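Local coordinates for CrRbcX-IIa (Chlamydomonas reinhardtii, PDB 5BS1), which probably acts as a chaperone in the assembly of Rubisco, working as a dimer of helical subunits, at residues 6-9 with 14-17; 25-30 with 61-66; 70-75 with 84-89; 52-57 with 76-81. All coordinates share one frame; numbering follows the deposited sequence.

Contact 1: residues 6-9 with 14-17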
loop_
_atom_site.group_PDB
_atom_site.type_symbol
_atom_site.label_atom_id
_atom_site.label_comp_id
_atom_site.label_asym_id
_atom_site.label_seq_id
_atom_site.Cartn_x
_atom_site.Cartn_y
_atom_site.Cartn_z
ATOM N N ASP A 6 -5.295 6.242 3.167
ATOM C CA ASP A 6 -4.063 7.006 3.349
ATOM C C ASP A 6 -4.083 8.362 2.655
ATOM O O ASP A 6 -4.968 8.663 1.829
ATOM C CB ASP A 6 -2.819 6.171 2.954
ATOM C CG ASP A 6 -2.299 5.318 4.146
ATOM O OD1 ASP A 6 -3.078 4.956 5.053
ATOM O OD2 ASP A 6 -1.100 5.050 4.206
ATOM N N SER A 7 -3.131 9.214 3.041
ATOM C CA SER A 7 -3.066 10.593 2.556
ATOM C C SER A 7 -4.398 11.290 2.818
ATOM O O SER A 7 -5.062 11.078 3.847
ATOM C CB SER A 7 -2.691 10.587 1.073
ATOM O OG SER A 7 -2.403 11.879 0.530
ATOM N N PHE A 8 -4.760 12.181 1.916
ATOM C CA PHE A 8 -5.955 13.011 2.121
ATOM C C PHE A 8 -7.053 12.632 1.158
ATOM O O PHE A 8 -6.791 12.118 0.079
ATOM C CB PHE A 8 -5.581 14.488 2.015
ATOM C CG PHE A 8 -4.987 14.895 0.687
ATOM C CD1 PHE A 8 -3.622 14.907 0.500
ATOM C CD2 PHE A 8 -5.796 15.338 -0.341
ATOM C CE1 PHE A 8 -3.079 15.311 -0.690
ATOM C CE2 PHE A 8 -5.257 15.727 -1.550
ATOM C CZ PHE A 8 -3.893 15.713 -1.732
ATOM N N SER A 9 -8.317 12.871 1.576
ATOM C CA SER A 9 -9.431 12.744 0.667
ATOM C C SER A 9 -9.266 13.771 -0.459
ATOM O O SER A 9 -9.170 14.974 -0.201
ATOM C CB SER A 9 -10.784 12.963 1.375
ATOM O OG SER A 9 -11.859 12.834 0.471
ATOM N N GLU A 14 -2.235 7.174 -6.844
ATOM C CA GLU A 14 -0.778 7.171 -6.849
ATOM C C GLU A 14 -0.205 7.832 -5.583
ATOM O O GLU A 14 0.741 7.302 -4.959
ATOM C CB GLU A 14 -0.238 7.862 -8.095
ATOM C CG GLU A 14 -0.424 7.072 -9.385
ATOM C CD GLU A 14 -1.709 7.351 -10.115
ATOM O OE1 GLU A 14 -2.618 7.998 -9.566
ATOM O OE2 GLU A 14 -1.839 6.900 -11.275
ATOM N N ARG A 15 -0.765 8.969 -5.195
ATOM C CA ARG A 15 -0.302 9.635 -3.989
ATOM C C ARG A 15 -0.652 8.850 -2.741
ATOM O O ARG A 15 0.151 8.726 -1.816
ATOM C CB ARG A 15 -0.868 11.035 -3.909
ATOM C CG ARG A 15 -0.432 11.739 -2.650
ATOM C CD ARG A 15 -0.657 13.250 -2.576
ATOM N NE ARG A 15 0.050 13.601 -1.378
ATOM C CZ ARG A 15 1.348 13.864 -1.311
ATOM N NH1 ARG A 15 1.911 14.014 -0.127
ATOM N NH2 ARG A 15 2.074 14.005 -2.434
ATOM N N LYS A 16 -1.866 8.316 -2.695
ATOM C CA LYS A 16 -2.256 7.464 -1.579
ATOM C C LYS A 16 -1.291 6.290 -1.436
ATOM O O LYS A 16 -0.856 6.004 -0.327
ATOM C CB LYS A 16 -3.697 6.976 -1.732
ATOM C CG LYS A 16 -4.713 8.084 -1.596
ATOM C CD LYS A 16 -6.132 7.529 -1.558
ATOM C CE LYS A 16 -7.141 8.655 -1.370
ATOM N NZ LYS A 16 -8.514 8.127 -1.546
ATOM N N ALA A 17 -0.945 5.648 -2.541
ATOM C CA ALA A 17 -0.016 4.531 -2.523
ATOM C C ALA A 17 1.355 4.985 -2.037
ATOM O O ALA A 17 1.972 4.291 -1.238
ATOM C CB ALA A 17 0.066 3.881 -3.888
HETATM O O HOH W 1 -0.313 13.530 1.782
#
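K16 runs its aliphatic chain along the backbone of D6 to F8, where the segment leading into helix 13-38 folds back over the helix's first turn. With CG anti to its carbonyl carbon (chi1 -68°) and the chain extended beyond it, the lysine passes the main-chain oxygens in turn: CG lies 3.5 Å from O of D6 and CE 3.8 Å from O of F8. Its ammonium group goes on to a hydrogen bond with the carbonyl of P4. CB of S7 rests against the start of this chain, 4.1 Å from CA of K16. The hydroxyl of S7 is swung anti to the backbone N (chi1 -171°), which turns OG toward R15. There a water is hydrogen-bonded to OG of S7 at 2.9 Å and accepts from NH1 of R15 at 3.0 Å, lying in the guanidinium plane. F8 brings CE1 of its ring to 3.6 Å from NE of R15, the side chains crossing nearly at right angles. R15 was modelled in two conformers, and these relations hold for one; its NH2 forms a salt bridge with E109 of the second subunit. Were K16 an alanine, P4 O would probably lose its ammonium partner and a gap open beside the D6 and F8 carbonyls. Methylene packing, the F8 ring and one water join the segments, while R15 NH2 and K16 NZ bond beyond them.

Contact 2: residues 25-30 with 61-66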
loop_
_atom_site.group_PDB
_atom_site.type_symbol
_atom_site.label_atom_id
_atom_site.label_comp_id
_atom_site.label_asym_id
_atom_site.label_seq_id
_atom_site.Cartn_x
_atom_site.Cartn_y
_atom_site.Cartn_z
ATOM N N PHE A 25 7.648 1.756 4.865
ATOM C CA PHE A 25 9.094 1.852 4.934
ATOM C C PHE A 25 9.553 2.256 6.323
ATOM O O PHE A 25 10.577 1.780 6.811
ATOM C CB PHE A 25 9.647 2.789 3.858
ATOM C CG PHE A 25 9.319 2.388 2.420
ATOM C CD1 PHE A 25 8.938 1.092 2.059
ATOM C CD2 PHE A 25 9.468 3.323 1.423
ATOM C CE1 PHE A 25 8.659 0.766 0.730
ATOM C CE2 PHE A 25 9.178 3.005 0.106
ATOM C CZ PHE A 25 8.798 1.721 -0.243
ATOM N N THR A 26 8.788 3.126 6.974
ATOM C CA THR A 26 9.094 3.506 8.331
ATOM C C THR A 26 9.000 2.311 9.252
ATOM O O THR A 26 9.859 2.111 10.111
ATOM C CB THR A 26 8.160 4.651 8.807
ATOM O OG1 THR A 26 8.312 5.774 7.906
ATOM C CG2 THR A 26 8.502 5.089 10.222
ATOM N N PHE A 27 7.949 1.504 9.082
ATOM C CA PHE A 27 7.741 0.278 9.871
ATOM C C PHE A 27 8.834 -0.745 9.604
ATOM O O PHE A 27 9.369 -1.361 10.538
ATOM C CB PHE A 27 6.364 -0.296 9.527
ATOM C CG PHE A 27 6.060 -1.593 10.208
ATOM C CD1 PHE A 27 5.551 -1.600 11.487
ATOM C CD2 PHE A 27 6.307 -2.802 9.572
ATOM C CE1 PHE A 27 5.271 -2.811 12.114
ATOM C CE2 PHE A 27 6.029 -4.003 10.189
ATOM C CZ PHE A 27 5.511 -4.001 11.456
ATOM N N VAL A 28 9.182 -0.920 8.336
ATOM C CA VAL A 28 10.284 -1.811 7.965
ATOM C C VAL A 28 11.571 -1.378 8.664
ATOM O O VAL A 28 12.295 -2.221 9.231
ATOM C CB VAL A 28 10.486 -1.883 6.435
ATOM C CG1 VAL A 28 11.824 -2.536 6.086
ATOM C CG2 VAL A 28 9.345 -2.659 5.817
ATOM N N ALA A 29 11.872 -0.090 8.595
ATOM C CA ALA A 29 13.065 0.467 9.232
ATOM C C ALA A 29 13.067 0.156 10.728
ATOM O O ALA A 29 14.108 -0.192 11.300
ATOM C CB ALA A 29 13.189 1.974 9.006
ATOM N N ALA A 30 11.944 0.376 11.384
ATOM C CA ALA A 30 11.827 0.120 12.811
ATOM C C ALA A 30 12.132 -1.335 13.138
ATOM O O ALA A 30 12.833 -1.624 14.135
ATOM C CB ALA A 30 10.435 0.474 13.324
ATOM N N THR A 61 3.003 1.961 19.649
ATOM C CA THR A 61 2.100 3.031 19.162
ATOM C C THR A 61 1.963 3.140 17.624
ATOM O O THR A 61 2.907 2.937 16.880
ATOM C CB THR A 61 2.547 4.406 19.674
ATOM O OG1 THR A 61 3.616 4.871 18.854
ATOM C CG2 THR A 61 2.984 4.333 21.127
ATOM N N PRO A 62 0.765 3.513 17.138
ATOM C CA PRO A 62 0.528 3.592 15.710
ATOM C C PRO A 62 1.226 4.760 15.041
ATOM O O PRO A 62 1.371 5.821 15.629
ATOM C CB PRO A 62 -0.986 3.832 15.598
ATOM C CG PRO A 62 -1.436 4.282 16.940
ATOM C CD PRO A 62 -0.435 3.807 17.942
HETATM N N MSE A 63 1.646 4.534 13.813
HETATM C CA MSE A 63 1.975 5.612 12.898
HETATM C C MSE A 63 0.839 5.734 11.939
HETATM O O MSE A 63 0.868 5.189 10.833
HETATM C CB MSE A 63 3.293 5.292 12.205
HETATM C CG MSE A 63 3.273 3.976 11.450
HETATM SE SE MSE A 63 5.099 3.704 10.870
HETATM C CE MSE A 63 5.974 2.591 12.241
ATOM N N LYS A 64 -0.188 6.455 12.363
ATOM C CA LYS A 64 -1.372 6.616 11.542
ATOM C C LYS A 64 -0.949 7.157 10.186
ATOM O O LYS A 64 -0.832 6.407 9.197
ATOM C CB LYS A 64 -2.386 7.549 12.223
ATOM N N GLY A 65 -0.633 8.444 10.172
ATOM C CA GLY A 65 -0.565 9.201 8.964
ATOM C C GLY A 65 0.762 9.814 8.658
ATOM O O GLY A 65 1.786 9.619 9.336
ATOM N N ASP A 66 0.685 10.611 7.613
ATOM C CA ASP A 66 1.790 11.310 7.105
ATOM C C ASP A 66 2.961 10.382 6.918
ATOM O O ASP A 66 4.039 10.772 7.258
ATOM C CB ASP A 66 2.145 12.467 8.046
#
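OG1 of T26 has three hydrogen-bond partners: the carbonyl oxygens of R22, one turn back on the same helix, and of G67, and NH1 of R90. With OG1 committed in this way, the methyl of T26 is what faces the 61-66 loop, and it meets selenomethionine M63. CG2 of T26 sits anti to the backbone N and lies 3.7 Å from SE of M63, with CB of T26 at 3.8 Å from the same selenium; the two side chains slide past each other in opposite directions. The loop links helix 46-59 to helix 69-78 within the helical bundle of the RbcX fold, and through M63 it reaches across to helix 13-38. M63 starts from the cramped rotamer in which CG stands between the backbone N and the carbonyl carbon (chi1 58°), then extends to the selenium and turns sharply there (chi3 94°). That last bend lays CE along the helix backbone, 3.8 Å from CA of F27 and 4.0 Å from CB of F27. Relative to the phenyl ring of F27, CE lies at the edge, near the ring plane. W71 of helix 69-78 also packs against both T26 and M63. On another flank of helix 13-38, F25 directs its ring toward those of Y93 and F97, and V28 meets P13 of the second subunit.

Contact 3: residues 70-75 with 84-89; sequences EWMAAV and LRLMEV
W71 and L86 meet where helix 69-78 packs against helix 80-96 in the helical bundle of RbcX, a hairpin-like pair whose short segments run roughly antiparallel at 146°, their axes 10.5 Å apart. The indole of W71 extends sidelong until CH2 lies 4.0 Å from CD1 of L86, the two side chains crossing at about a right angle. NE1 of W71 points elsewhere, to a hydrogen bond with the carbonyl of F58. Next comes selenomethionine M72, which fits between two successive residues of the other helix. Its chain bends at chi2 (66°) and again at the selenium, curling the terminal methyl back so that CE touches CB of L86 at 3.8 Å, while CG, nearer the M72 backbone, meets CG of selenomethionine M87 at 4.0 Å. L117 of the second subunit packs on M72, and M118 of that subunit packs on M87, so the dimer partner lies against this side of the pair. One turn after W71, V75 places CG1 4.0 Å from CD1 of L86, and its other methyl, CG2, lies 3.8 Å above a face of the W71 indole, offset toward the rim. L86 CD1 is therefore shared by W71 and V75. Away from this apolar interface, R85 NH1 forms a salt bridge with OE1 of E88 at 2.9 Å, approaching from well above the carboxylate plane.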
loop_
_atom_site.group_PDB
_atom_site.type_symbol
_atom_site.label_atom_id
_atom_site.label_comp_id
_atom_site.label_asym_id
_atom_site.label_seq_id
_atom_site.Cartn_x
_atom_site.Cartn_y
_atom_site.Cartn_z
ATOM N N GLU A 70 4.638 11.812 11.877
ATOM C CA GLU A 70 4.179 12.164 13.230
ATOM C C GLU A 70 4.825 11.232 14.267
ATOM O O GLU A 70 5.321 11.691 15.309
ATOM C CB GLU A 70 2.654 12.075 13.325
ATOM C CG GLU A 70 2.098 12.543 14.664
ATOM C CD GLU A 70 0.585 12.502 14.772
ATOM O OE1 GLU A 70 -0.069 11.623 14.178
ATOM O OE2 GLU A 70 0.057 13.340 15.521
ATOM N N TRP A 71 4.812 9.948 13.951
ATOM C CA TRP A 71 5.502 8.934 14.761
ATOM C C TRP A 71 6.990 9.262 14.894
ATOM O O TRP A 71 7.553 9.234 15.977
ATOM C CB TRP A 71 5.275 7.568 14.144
ATOM C CG TRP A 71 5.804 6.393 14.936
ATOM C CD1 TRP A 71 5.153 5.706 15.914
ATOM C CD2 TRP A 71 7.048 5.725 14.742
ATOM N NE1 TRP A 71 5.948 4.679 16.404
ATOM C CE2 TRP A 71 7.110 4.665 15.683
ATOM C CE3 TRP A 71 8.138 5.939 13.894
ATOM C CZ2 TRP A 71 8.197 3.812 15.771
ATOM C CZ3 TRP A 71 9.218 5.080 13.978
ATOM C CH2 TRP A 71 9.242 4.035 14.903
HETATM N N MSE A 72 7.626 9.605 13.781
HETATM C CA MSE A 72 9.059 9.863 13.796
HETATM C C MSE A 72 9.374 11.099 14.629
HETATM O O MSE A 72 10.370 11.123 15.319
HETATM C CB MSE A 72 9.573 10.021 12.359
HETATM C CG MSE A 72 11.098 10.077 12.309
HETATM SE SE MSE A 72 11.918 8.391 12.869
HETATM C CE MSE A 72 11.508 7.455 11.208
ATOM N N ALA A 73 8.544 12.127 14.553
ATOM C CA ALA A 73 8.768 13.330 15.337
ATOM C C ALA A 73 8.677 13.022 16.828
ATOM O O ALA A 73 9.455 13.543 17.602
ATOM C CB ALA A 73 7.735 14.376 14.969
ATOM N N ALA A 74 7.751 12.141 17.171
ATOM C CA ALA A 74 7.607 11.669 18.568
ATOM C C ALA A 74 8.829 10.898 19.025
ATOM O O ALA A 74 9.313 11.089 20.147
ATOM C CB ALA A 74 6.356 10.840 18.716
ATOM N N VAL A 75 9.341 10.016 18.185
ATOM C CA VAL A 75 10.564 9.317 18.511
ATOM C C VAL A 75 11.715 10.313 18.721
ATOM O O VAL A 75 12.472 10.203 19.679
ATOM C CB VAL A 75 10.965 8.274 17.439
ATOM C CG1 VAL A 75 12.272 7.611 17.788
ATOM C CG2 VAL A 75 9.888 7.214 17.273
ATOM N N LEU A 84 17.460 9.496 14.274
ATOM C CA LEU A 84 18.412 9.604 13.166
ATOM C C LEU A 84 18.653 8.264 12.501
ATOM O O LEU A 84 18.715 8.166 11.281
ATOM C CB LEU A 84 19.736 10.206 13.597
ATOM C CG LEU A 84 19.767 11.666 14.027
ATOM C CD1 LEU A 84 21.197 12.047 14.355
ATOM C CD2 LEU A 84 19.193 12.608 13.001
ATOM N N ARG A 85 18.808 7.207 13.303
ATOM C CA ARG A 85 19.035 5.898 12.751
ATOM C C ARG A 85 17.825 5.370 11.956
ATOM O O ARG A 85 17.995 4.823 10.874
ATOM C CB ARG A 85 19.394 4.907 13.865
ATOM C CG ARG A 85 19.633 3.493 13.379
ATOM C CD ARG A 85 20.810 3.384 12.438
ATOM N NE ARG A 85 21.014 1.998 12.023
ATOM C CZ ARG A 85 21.524 1.621 10.861
ATOM N NH1 ARG A 85 21.943 2.525 9.981
ATOM N NH2 ARG A 85 21.616 0.333 10.557
ATOM N N LEU A 86 16.636 5.551 12.500
ATOM C CA LEU A 86 15.407 5.098 11.831
ATOM C C LEU A 86 15.245 5.860 10.511
ATOM O O LEU A 86 14.843 5.271 9.519
ATOM C CB LEU A 86 14.207 5.330 12.716
ATOM C CG LEU A 86 14.095 4.421 13.937
ATOM C CD1 LEU A 86 13.091 4.985 14.928
ATOM C CD2 LEU A 86 13.733 3.001 13.520
HETATM N N MSE A 87 15.541 7.158 10.534
HETATM C CA MSE A 87 15.480 8.000 9.310
HETATM C C MSE A 87 16.447 7.524 8.260
HETATM O O MSE A 87 16.095 7.433 7.096
HETATM C CB MSE A 87 15.746 9.460 9.666
HETATM C CG MSE A 87 14.448 10.007 10.215
HETATM SE SE MSE A 87 14.367 11.952 10.490
HETATM C CE MSE A 87 15.359 11.589 12.094
ATOM N N GLU A 88 17.678 7.206 8.665
ATOM C CA GLU A 88 18.705 6.720 7.758
ATOM C C GLU A 88 18.226 5.423 7.089
ATOM O O GLU A 88 18.377 5.236 5.882
ATOM C CB GLU A 88 20.016 6.502 8.551
ATOM C CG GLU A 88 21.156 5.772 7.855
ATOM C CD GLU A 88 22.429 5.703 8.726
ATOM O OE1 GLU A 88 22.354 5.425 9.955
ATOM O OE2 GLU A 88 23.528 5.948 8.188
ATOM N N VAL A 89 17.729 4.504 7.909
ATOM C CA VAL A 89 17.348 3.179 7.421
ATOM C C VAL A 89 16.153 3.284 6.458
ATOM O O VAL A 89 16.134 2.630 5.410
ATOM C CB VAL A 89 17.112 2.199 8.589
ATOM C CG1 VAL A 89 16.526 0.882 8.111
ATOM C CG2 VAL A 89 18.422 1.938 9.322
#

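Contact 4: residues 52-57 with 76-81; sequences YLDLMD and MRKNHA
D54 holds CG anti to its carbonyl carbon (chi1 -70°), and N79 holds its own CG anti to the backbone N (chi1 -168°); together these torsions bring the carboxylate and the amide together across the gap between helix 46-59 and the junction of helices 69-78 and 80-96. At this junction N79 is the N-cap of helix 80-96: it has left helical geometry after helix 69-78, and its OD1 accepts a hydrogen bond from N of L82. The other half of the same amide serves D54. ND2 of N79 donates to OD2 of D54 at 2.8 Å in a nearly straight bond (162°), arriving on the anti side and close to the carboxylate plane, although the carboxylate and amide planes stand almost perpendicular. D54 thereby probably steadies the amide whose oxygen caps the helix. Its second oxygen, OD1, accepts from NE2 of Q50 on its own helix and takes part in a salt bridge with K78, a weak hydrogen bond at 3.3 Å from NZ. K78 bends twice to reach it. With so many donors around a buried group, the carboxylate would be expected to stay ionised. Replacing D54 by alanine is likely to cost K78 its salt-bridge partner, leaving D57 as a more distant charge, and to free the N79 amide to turn out of its capping position. A water links the two segments further, donating to OD2 of D54 at 2.6 Å and to the carbonyl O of K78 at 3.0 Å.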
loop_
_atom_site.group_PDB
_atom_site.type_symbol
_atom_site.label_atom_id
_atom_site.label_comp_id
_atom_site.label_asym_id
_atom_site.label_seq_id
_atom_site.Cartn_x
_atom_site.Cartn_y
_atom_site.Cartn_z
ATOM N N TYR A 52 17.029 0.671 22.460
ATOM C CA TYR A 52 16.209 -0.543 22.456
ATOM C C TYR A 52 14.952 -0.316 23.288
ATOM O O TYR A 52 13.849 -0.637 22.857
ATOM C CB TYR A 52 17.002 -1.732 22.999
ATOM C CG TYR A 52 16.178 -2.939 23.290
ATOM C CD1 TYR A 52 15.740 -3.763 22.291
ATOM C CD2 TYR A 52 15.794 -3.244 24.614
ATOM C CE1 TYR A 52 14.950 -4.873 22.575
ATOM C CE2 TYR A 52 15.018 -4.355 24.901
ATOM C CZ TYR A 52 14.609 -5.172 23.888
ATOM O OH TYR A 52 13.826 -6.297 24.151
ATOM N N LEU A 53 15.108 0.201 24.506
ATOM C CA LEU A 53 13.961 0.388 25.393
ATOM C C LEU A 53 12.941 1.327 24.756
ATOM O O LEU A 53 11.760 1.041 24.760
ATOM C CB LEU A 53 14.393 0.921 26.748
ATOM C CG LEU A 53 15.282 0.036 27.631
ATOM C CD1 LEU A 53 15.750 0.782 28.866
ATOM C CD2 LEU A 53 14.546 -1.231 28.034
ATOM N N ASP A 54 13.438 2.406 24.152
ATOM C CA ASP A 54 12.550 3.418 23.564
ATOM C C ASP A 54 11.861 2.865 22.313
ATOM O O ASP A 54 10.670 3.099 22.095
ATOM C CB ASP A 54 13.331 4.677 23.199
ATOM C CG ASP A 54 13.820 5.465 24.412
ATOM O OD1 ASP A 54 13.269 5.295 25.514
ATOM O OD2 ASP A 54 14.784 6.248 24.295
ATOM N N LEU A 55 12.590 2.111 21.502
ATOM C CA LEU A 55 12.017 1.564 20.283
ATOM C C LEU A 55 10.932 0.564 20.609
ATOM O O LEU A 55 9.879 0.582 19.968
ATOM C CB LEU A 55 13.076 0.948 19.378
ATOM C CG LEU A 55 12.596 0.518 17.983
ATOM C CD1 LEU A 55 11.837 1.626 17.228
ATOM C CD2 LEU A 55 13.750 0.039 17.155
HETATM N N MSE A 56 11.162 -0.241 21.656
HETATM C CA MSE A 56 10.123 -1.178 22.099
HETATM C C MSE A 56 8.863 -0.378 22.471
HETATM O O MSE A 56 7.765 -0.779 22.105
HETATM C CB MSE A 56 10.641 -2.009 23.283
HETATM C CG MSE A 56 11.702 -3.067 23.001
HETATM SE SE MSE A 56 11.046 -4.653 22.074
HETATM C CE MSE A 56 10.298 -5.510 23.699
ATOM N N ASP A 57 9.000 0.730 23.202
ATOM C CA ASP A 57 7.853 1.590 23.574
ATOM C C ASP A 57 7.125 2.118 22.347
ATOM O O ASP A 57 5.903 2.010 22.257
ATOM C CB ASP A 57 8.281 2.799 24.393
ATOM C CG ASP A 57 8.594 2.468 25.832
ATOM O OD1 ASP A 57 8.148 1.417 26.311
ATOM O OD2 ASP A 57 9.277 3.286 26.484
HETATM N N MSE A 76 11.854 11.276 17.820
HETATM C CA MSE A 76 12.942 12.246 17.903
HETATM C C MSE A 76 12.866 13.050 19.187
HETATM O O MSE A 76 13.908 13.348 19.754
HETATM C CB MSE A 76 12.992 13.144 16.664
HETATM C CG MSE A 76 14.278 13.997 16.618
HETATM SE SE MSE A 76 14.336 14.873 14.847
HETATM C CE MSE A 76 12.819 16.095 15.074
ATOM N N ARG A 77 11.667 13.376 19.647
ATOM C CA ARG A 77 11.525 14.111 20.922
ATOM C C ARG A 77 12.056 13.330 22.096
ATOM O O ARG A 77 12.567 13.909 23.047
ATOM C CB ARG A 77 10.082 14.498 21.204
ATOM C CG ARG A 77 9.728 15.827 20.575
ATOM C CD ARG A 77 8.389 16.352 20.998
ATOM N NE ARG A 77 7.437 16.005 19.956
ATOM C CZ ARG A 77 6.521 15.045 19.963
ATOM N NH1 ARG A 77 5.772 14.915 18.879
ATOM N NH2 ARG A 77 6.322 14.253 21.007
ATOM N N LYS A 78 11.950 12.010 22.035
ATOM C CA LYS A 78 12.394 11.145 23.131
ATOM C C LYS A 78 13.839 10.725 23.002
ATOM O O LYS A 78 14.554 10.588 23.992
ATOM C CB LYS A 78 11.510 9.888 23.173
ATOM C CG LYS A 78 11.870 8.885 24.255
ATOM C CD LYS A 78 11.663 9.514 25.628
ATOM C CE LYS A 78 12.137 8.646 26.776
ATOM N NZ LYS A 78 11.223 7.499 26.988
ATOM N N ASN A 79 14.276 10.463 21.777
ATOM C CA ASN A 79 15.560 9.851 21.539
ATOM C C ASN A 79 16.029 10.230 20.150
ATOM O O ASN A 79 15.736 9.565 19.158
ATOM C CB ASN A 79 15.489 8.321 21.679
ATOM C CG ASN A 79 16.852 7.681 21.730
ATOM O OD1 ASN A 79 17.793 8.113 21.059
ATOM N ND2 ASN A 79 16.982 6.639 22.548
ATOM N N HIS A 80 16.771 11.327 20.091
ATOM C CA HIS A 80 17.230 11.871 18.817
ATOM C C HIS A 80 18.127 10.905 18.056
ATOM O O HIS A 80 18.001 10.764 16.835
ATOM C CB HIS A 80 17.956 13.188 19.123
ATOM C CG HIS A 80 18.516 13.888 17.933
ATOM N ND1 HIS A 80 19.843 13.826 17.588
ATOM C CD2 HIS A 80 17.926 14.701 17.024
ATOM C CE1 HIS A 80 20.039 14.540 16.489
ATOM N NE2 HIS A 80 18.898 15.092 16.143
ATOM N N ALA A 81 19.042 10.226 18.739
ATOM C CA ALA A 81 19.959 9.304 18.076
ATOM C C ALA A 81 19.174 8.160 17.405
ATOM O O ALA A 81 19.498 7.728 16.306
ATOM C CB ALA A 81 20.945 8.749 19.049
HETATM O O HOH W 2 15.921 8.303 25.472
#

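Overall arrangement
Contacts 2, 3 and 4 form one continuous body, whereas contact 1 sits at the N-terminal end of helix 13-38, its centre about 15 Å from that of contact 2 and 28 Å from that of contact 4. The nearest atoms of contacts 1 and 2 are about 5 Å apart. Contacts 2 and 3 are centred 9 Å apart, as are 3 and 4. W71 ties the first pair together, its CB lying 3.6 Å from CB of M63. L55 connects the second pair, its CD1 lying 4.2 Å from CH2 of W71, and it also reaches contact 2 through A30. Contacts 1 and 3 meet the second subunit through R15, M72 and M87; contacts 2 and 4, through neighbours.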